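PDB 2EW2: 2-dehydropantoate 2-reductase, putative, which probably catalyses the NADPH-dependent reduction of 2-dehydropantoate (ketopantoate) to (R)-pantoate, a step on the pathway to pantothenate. Local coordinates for residues 15-20 and 49-54; 76-81 and 96-101; 192-197 and 247-252. One frame throughout, in Å; residues are numbered along the deposited sequence. Where two conformers were deposited one is given.

In the fold
Interactions 1, 2 and 3 follow one another along the chain, each closing before the next opens. The first two belong to the N-terminal, Rossmann-type part, which in this family binds NADP(H); their centres are about 22 Å apart. Interaction 1 joins helix 13-24 to strand 47-51 of the smaller sheet; interaction 2 joins strand 77-80, within the large sheet, to the loop leading into strand 103-106. They touch where Leu18 CD1 of helix 13-24 lies 4.0 Å from Ile79 CG2. Interaction 3, in the helical C-terminal part, is centred about 35 Å from either centre. Nearest atoms of interactions 2 and 3 are about 16 Å apart, so the two parts are packed separately here.

Interaction 1 (15-20 and 49-54); sequences GSRLGI and ADFNGE
Apolar contact across this helix-strand pair is carried by Ile20, whose two branches divide the work. CD1 presses on Ala49 CB at 3.3 Å, tighter than a usual carbon-carbon contact. CG2 comes up to the edge of the Phe51 ring, near its plane, and lies 3.9 Å from CE2. The Ile20 and Phe51 side chains slide past each other in opposite directions, and Met21 and Gln24 of the same helix also touch the Phe51 side chain.

The second kind of contact involves the guanidinium of Arg17. This side chain leaves the helix with CG anti to the backbone N (chi1 176°) and bends at chi3, which brings NH2 within van der Waals range of Phe51 CE1, at 3.9 Å. Guanidinium and ring planes are 84° apart. Water 1, at the guanidinium edge and in its plane, accepts hydrogen bonds from Arg17 NH2 (3.0 Å) and Asn52 ND2 (2.8 Å), linking the helix to the turn. Arg17 NE donates to the carbonyl O of Thr134, a second hold on the same group.

Backbone bonds shape the strand end: Glu54 N donates to Phe51 O at 3.1 Å, closing the type I' turn from Phe51 to Glu54, and Phe51 N donates back to Glu54 O. Helix 13-24 carries Gly15 of a GxGxxG pattern, consistent with the first helix of a Rossmann fold, here packed against a second, smaller sheet.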
# COMPACT_ATOMS: atom_id res chain seq x y z
N GLY B 15 3.72 36.67 3.31
CA GLY B 15 4.84 37.33 2.65
C GLY B 15 4.72 38.85 2.74
O GLY B 15 5.73 39.54 2.92
N SER B 16 3.49 39.34 2.61
CA SER B 16 3.19 40.75 2.77
C SER B 16 3.49 41.26 4.18
O SER B 16 4.04 42.35 4.34
CB SER B 16 1.72 41.02 2.39
OG SER B 16 1.56 40.86 0.99
N ARG B 17 3.17 40.47 5.19
CA ARG B 17 3.56 40.82 6.57
C ARG B 17 5.06 40.98 6.70
O ARG B 17 5.55 42.01 7.18
CB ARG B 17 3.09 39.80 7.60
CG ARG B 17 3.61 40.16 9.00
CD ARG B 17 3.29 39.12 10.05
NE ARG B 17 1.91 39.17 10.56
CZ ARG B 17 1.43 40.09 11.41
NH1 ARG B 17 0.17 39.99 11.82
NH2 ARG B 17 2.17 41.09 11.86
N LEU B 18 5.79 39.95 6.26
CA LEU B 18 7.25 39.98 6.34
C LEU B 18 7.80 41.16 5.53
O LEU B 18 8.70 41.86 5.98
CB LEU B 18 7.87 38.65 5.88
CG LEU B 18 7.44 37.34 6.58
CD1 LEU B 18 8.50 36.25 6.46
CD2 LEU B 18 7.05 37.53 8.03
N GLY B 19 7.25 41.37 4.34
CA GLY B 19 7.69 42.47 3.49
C GLY B 19 7.56 43.85 4.12
O GLY B 19 8.53 44.63 4.14
N ILE B 20 6.37 44.16 4.62
CA ILE B 20 6.11 45.43 5.30
C ILE B 20 7.05 45.66 6.49
O ILE B 20 7.64 46.73 6.62
CB ILE B 20 4.63 45.51 5.80
CG1 ILE B 20 3.70 45.70 4.61
CG2 ILE B 20 4.47 46.71 6.77
CD1 ILE B 20 2.22 45.46 4.90
N ALA B 49 -1.59 47.75 4.47
CA ALA B 49 -1.87 46.90 5.61
C ALA B 49 -2.74 47.62 6.64
O ALA B 49 -2.51 48.79 6.96
CB ALA B 49 -0.60 46.43 6.25
N ASP B 50 -3.74 46.90 7.14
CA ASP B 50 -4.39 47.26 8.38
C ASP B 50 -3.60 46.55 9.46
O ASP B 50 -3.84 45.38 9.76
CB ASP B 50 -5.86 46.84 8.37
CG ASP B 50 -6.55 47.07 9.70
OD1 ASP B 50 -5.92 47.63 10.64
OD2 ASP B 50 -7.72 46.68 9.82
N PHE B 51 -2.65 47.28 10.03
CA PHE B 51 -1.62 46.73 10.88
C PHE B 51 -1.94 47.09 12.32
O PHE B 51 -1.67 48.21 12.74
CB PHE B 51 -0.27 47.35 10.48
CG PHE B 51 0.93 46.54 10.85
CD1 PHE B 51 0.92 45.72 11.98
CD2 PHE B 51 2.08 46.60 10.07
CE1 PHE B 51 2.04 44.97 12.33
CE2 PHE B 51 3.21 45.86 10.41
CZ PHE B 51 3.18 45.04 11.54
N ASN B 52 -2.50 46.14 13.06
CA ASN B 52 -2.93 46.37 14.45
C ASN B 52 -3.79 47.64 14.59
O ASN B 52 -3.52 48.50 15.44
CB ASN B 52 -1.72 46.44 15.40
CG ASN B 52 -0.81 45.21 15.32
OD1 ASN B 52 0.37 45.30 15.65
ND2 ASN B 52 -1.34 44.06 14.90
N GLY B 53 -4.81 47.77 13.74
CA GLY B 53 -5.72 48.92 13.77
C GLY B 53 -5.26 50.19 13.07
O GLY B 53 -6.04 51.14 12.92
N GLU B 54 -4.00 50.23 12.64
CA GLU B 54 -3.45 51.41 11.94
C GLU B 54 -3.17 51.07 10.50
O GLU B 54 -2.61 50.01 10.20
CB GLU B 54 -2.14 51.90 12.58
CG GLU B 54 -2.21 52.19 14.08
CD GLU B 54 -0.98 52.95 14.60
OE1 GLU B 54 0.16 52.41 14.51
OE2 GLU B 54 -1.16 54.09 15.10
O HOH W 1 0.34 41.98 14.10

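Interaction 2 (76-81 and 96-101); sequences DLIIAL and PMITEK
Ile78 meets Ile98 where a strand of the large sheet packs against the loop that follows helix 84-94. From the backbone, Ile78 CB points toward that loop. There the side chain forks: CG2 lies anti to the backbone N, while CG1 is anti to the carbonyl carbon (chi1 -60°) and carries the side chain onward. With chi2 extended at 166°, CD1 becomes the touching atom, 3.6 Å from Ile98 CG1 and 4.0 Å from Ile98 CD1. The two isoleucines cross at about a right angle, so the CD1 methyl of Ile78 meets the flank of Ile98 at CG1, with the Ile98 tip a little farther off. Phe91 and Ile94 of helix 84-94 and Ala9 of the neighbouring strand also touch Ile78, placing it in the layer between helix and sheet.

Asp76 and Lys101 are merely close, and no hydrogen bond joins the two segments. The loop is shaped by an ST turn, in which Thr99 OG1 accepts from Lys101 N at 3.0 Å. Beyond Lys101 the chain enters strand 103-106, parallel to 77-80, where Tyr103 makes the backbone bonds to Asp76 and Ile78. Strand, helix, returning loop and parallel neighbour make up a beta-alpha-beta crossover, the repeating element of Rossmann-type folds.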
# COMPACT_ATOMS: atom_id res chain seq x y z
N ASP B 76 20.49 39.44 -1.22
CA ASP B 76 21.18 38.68 -0.20
C ASP B 76 20.34 37.50 0.31
O ASP B 76 20.88 36.46 0.69
CB ASP B 76 21.52 39.60 0.98
CG ASP B 76 22.27 40.87 0.54
OD1 ASP B 76 23.33 40.73 -0.10
OD2 ASP B 76 21.80 42.00 0.83
N LEU B 77 19.02 37.69 0.35
CA LEU B 77 18.12 36.71 0.99
C LEU B 77 16.85 36.60 0.19
O LEU B 77 16.28 37.60 -0.22
CB LEU B 77 17.76 37.11 2.43
CG LEU B 77 16.76 36.24 3.22
CD1 LEU B 77 17.35 34.84 3.49
CD2 LEU B 77 16.33 36.92 4.54
N ILE B 78 16.41 35.37 -0.04
CA ILE B 78 15.09 35.13 -0.57
C ILE B 78 14.30 34.39 0.51
O ILE B 78 14.80 33.43 1.10
CB ILE B 78 15.11 34.30 -1.89
CG1 ILE B 78 15.91 35.03 -2.98
CG2 ILE B 78 13.64 34.04 -2.42
CD1 ILE B 78 16.25 34.12 -4.17
N ILE B 79 13.10 34.88 0.79
CA ILE B 79 12.20 34.21 1.71
C ILE B 79 11.15 33.48 0.88
O ILE B 79 10.38 34.11 0.15
CB ILE B 79 11.51 35.18 2.71
CG1 ILE B 79 12.57 35.85 3.59
CG2 ILE B 79 10.48 34.38 3.56
CD1 ILE B 79 12.12 37.16 4.28
N ALA B 80 11.14 32.16 0.99
CA ALA B 80 10.25 31.31 0.21
C ALA B 80 8.92 31.04 0.94
O ALA B 80 8.92 30.44 2.01
CB ALA B 80 10.94 29.99 -0.11
N LEU B 81 7.82 31.51 0.35
CA LEU B 81 6.47 31.24 0.85
C LEU B 81 5.52 30.68 -0.22
O LEU B 81 4.36 30.39 0.08
CB LEU B 81 5.88 32.49 1.49
CG LEU B 81 6.49 32.79 2.86
CD1 LEU B 81 6.62 34.28 3.09
CD2 LEU B 81 5.67 32.10 3.96
N PRO B 96 17.74 34.88 -11.96
CA PRO B 96 18.55 36.09 -12.21
C PRO B 96 18.86 36.94 -10.96
O PRO B 96 19.80 37.74 -10.98
CB PRO B 96 17.69 36.89 -13.20
CG PRO B 96 16.84 35.86 -13.88
CD PRO B 96 16.55 34.83 -12.82
N MSE B 97 18.12 36.73 -9.87
CA MSE B 97 18.34 37.52 -8.66
C MSE B 97 19.26 36.82 -7.67
O MSE B 97 19.59 37.38 -6.63
CB MSE B 97 17.00 37.87 -7.98
CG MSE B 97 16.08 38.65 -8.89
SE MSE B 97 14.35 38.99 -8.01
CE MSE B 97 14.83 40.57 -6.96
N ILE B 98 19.68 35.62 -8.03
CA ILE B 98 20.50 34.78 -7.17
C ILE B 98 21.97 34.86 -7.59
O ILE B 98 22.28 34.76 -8.78
CB ILE B 98 20.03 33.29 -7.20
CG1 ILE B 98 18.58 33.18 -6.73
CG2 ILE B 98 20.95 32.39 -6.36
CD1 ILE B 98 17.91 31.81 -7.02
N THR B 99 22.86 35.07 -6.63
CA THR B 99 24.30 34.86 -6.83
C THR B 99 24.76 33.75 -5.90
O THR B 99 23.95 33.20 -5.11
CB THR B 99 25.13 36.13 -6.51
OG1 THR B 99 25.23 36.32 -5.09
CG2 THR B 99 24.52 37.38 -7.15
N GLU B 100 26.06 33.46 -5.94
CA GLU B 100 26.72 32.52 -5.04
C GLU B 100 26.54 32.91 -3.58
O GLU B 100 26.64 32.06 -2.72
CB GLU B 100 28.22 32.45 -5.36
CG GLU B 100 28.80 33.79 -5.86
CD GLU B 100 30.29 33.90 -5.68
OE1 GLU B 100 30.99 32.87 -5.75
OE2 GLU B 100 30.76 35.05 -5.47
N LYS B 101 26.32 34.20 -3.32
CA LYS B 101 26.17 34.69 -1.94
C LYS B 101 24.69 34.77 -1.47
O LYS B 101 24.43 35.17 -0.34
CB LYS B 101 26.87 36.06 -1.76
CG LYS B 101 28.40 36.04 -2.05
CD LYS B 101 29.03 37.42 -1.79
CE LYS B 101 30.59 37.41 -1.86
NZ LYS B 101 31.24 36.41 -0.94

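Interaction 3 (192-197 and 247-252); sequences ACVNGT and THIVQT
His248 and Ile249, adjacent on helix 242-252, meet Val194 near the end of helix 184-195 and Thr197 just beyond it. His248 comes first. A chi1 near trans (176°) swings the imidazole toward the other helix, where CD2 approaches Val194 CG2 to 3.6 Å. NE2 stands farther from the same methyl, and the valine and histidine side chains cross at about a right angle. This is contact through a ring carbon, with the methyl arriving obliquely.

Ile249 follows and covers more of the other segment. Its CD1 lies 4.2 Å from Val194 CA and 3.6 Å from Thr197 OG1, while its CG1 is 4.3 Å from Val194 CG2. Thr197 and Ile249 point at each other tip to tip, a hydroxyl against a methyl. That hydroxyl is already engaged: OG1 donates to Val194 O at 2.8 Å, tilted 29° from the carbonyl plane, and so turns back to the last turn of the preceding helix. Ile249 also touches Val222 of helix 218-235, a helix that packs on Cys193 as well.

Further on, Thr252 adds almost nothing across the contact but makes a similar bond within its own segment, its OG1 donating to Ile249 O at 2.7 Å, in the carbonyl plane and on a lone pair.

No hydrogen bond passes between the two segments. Because Thr197 and Thr252 each donate to a carbonyl three residues earlier, these two hydroxyls are satisfied within their own segments, and the segments are held together here by van der Waals contact, with Ile249 buried and His248 partly exposed.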
# COMPACT_ATOMS: atom_id res chain seq x y z
N ALA B 192 6.11 15.65 9.72
CA ALA B 192 5.88 14.95 8.46
C ALA B 192 5.66 13.46 8.73
O ALA B 192 4.84 12.84 8.08
CB ALA B 192 7.06 15.16 7.50
N CYS B 193 6.39 12.93 9.70
CA CYS B 193 6.23 11.56 10.15
C CYS B 193 4.81 11.29 10.64
O CYS B 193 4.16 10.36 10.19
CB CYS B 193 7.29 11.23 11.22
SG CYS B 193 7.47 9.51 11.42
N VAL B 194 4.30 12.15 11.53
CA VAL B 194 2.91 12.06 11.98
C VAL B 194 1.95 12.15 10.81
O VAL B 194 1.03 11.32 10.67
CB VAL B 194 2.60 13.17 13.02
CG1 VAL B 194 1.09 13.26 13.28
CG2 VAL B 194 3.37 12.91 14.31
N ASN B 195 2.18 13.14 9.94
CA ASN B 195 1.34 13.34 8.77
C ASN B 195 1.55 12.29 7.66
O ASN B 195 0.84 12.30 6.66
CB ASN B 195 1.56 14.74 8.19
CG ASN B 195 1.00 15.84 9.09
OD1 ASN B 195 0.06 15.62 9.86
ND2 ASN B 195 1.57 17.05 8.98
N GLY B 196 2.55 11.43 7.83
CA GLY B 196 2.88 10.42 6.82
C GLY B 196 2.26 9.08 7.16
O GLY B 196 2.50 8.07 6.47
N THR B 197 1.45 9.08 8.23
CA THR B 197 0.76 7.86 8.68
C THR B 197 -0.77 7.95 8.52
O THR B 197 -1.31 7.49 7.52
CB THR B 197 1.16 7.49 10.11
OG1 THR B 197 0.87 8.58 10.99
CG2 THR B 197 2.66 7.17 10.18
N THR B 247 4.07 7.11 20.26
CA THR B 247 3.31 7.49 21.44
C THR B 247 2.40 8.67 21.14
O THR B 247 1.23 8.68 21.54
CB THR B 247 4.24 7.80 22.62
OG1 THR B 247 4.79 6.57 23.11
CG2 THR B 247 3.48 8.49 23.78
N HIS B 248 2.92 9.65 20.42
CA HIS B 248 2.11 10.77 19.98
C HIS B 248 0.93 10.32 19.11
O HIS B 248 -0.21 10.77 19.28
CB HIS B 248 2.97 11.76 19.20
CG HIS B 248 2.20 12.90 18.62
ND1 HIS B 248 2.02 14.09 19.29
CD2 HIS B 248 1.52 13.02 17.45
CE1 HIS B 248 1.28 14.90 18.56
NE2 HIS B 248 0.97 14.27 17.43
N ILE B 249 1.22 9.44 18.15
CA ILE B 249 0.18 8.93 17.26
C ILE B 249 -0.89 8.16 18.04
O ILE B 249 -2.09 8.36 17.85
CB ILE B 249 0.80 8.13 16.05
CG1 ILE B 249 1.49 9.11 15.08
CG2 ILE B 249 -0.29 7.35 15.31
CD1 ILE B 249 2.59 8.53 14.17
N VAL B 250 -0.48 7.32 18.97
CA VAL B 250 -1.45 6.61 19.78
C VAL B 250 -2.39 7.58 20.54
O VAL B 250 -3.60 7.36 20.59
CB VAL B 250 -0.76 5.56 20.68
CG1 VAL B 250 -1.75 4.93 21.68
CG2 VAL B 250 -0.13 4.48 19.80
N GLN B 251 -1.82 8.65 21.09
CA GLN B 251 -2.60 9.67 21.82
C GLN B 251 -3.68 10.36 20.96
O GLN B 251 -4.68 10.84 21.49
CB GLN B 251 -1.66 10.69 22.48
CG GLN B 251 -0.84 10.11 23.64
CD GLN B 251 0.27 11.05 24.13
OE1 GLN B 251 0.64 12.01 23.46
NE2 GLN B 251 0.80 10.74 25.31
N THR B 252 -3.48 10.40 19.64
CA THR B 252 -4.48 10.95 18.72
C THR B 252 -5.71 10.04 18.60
O THR B 252 -6.77 10.52 18.23
CB THR B 252 -3.90 11.29 17.31
OG1 THR B 252 -3.67 10.08 16.56
CG2 THR B 252 -2.59 12.07 17.42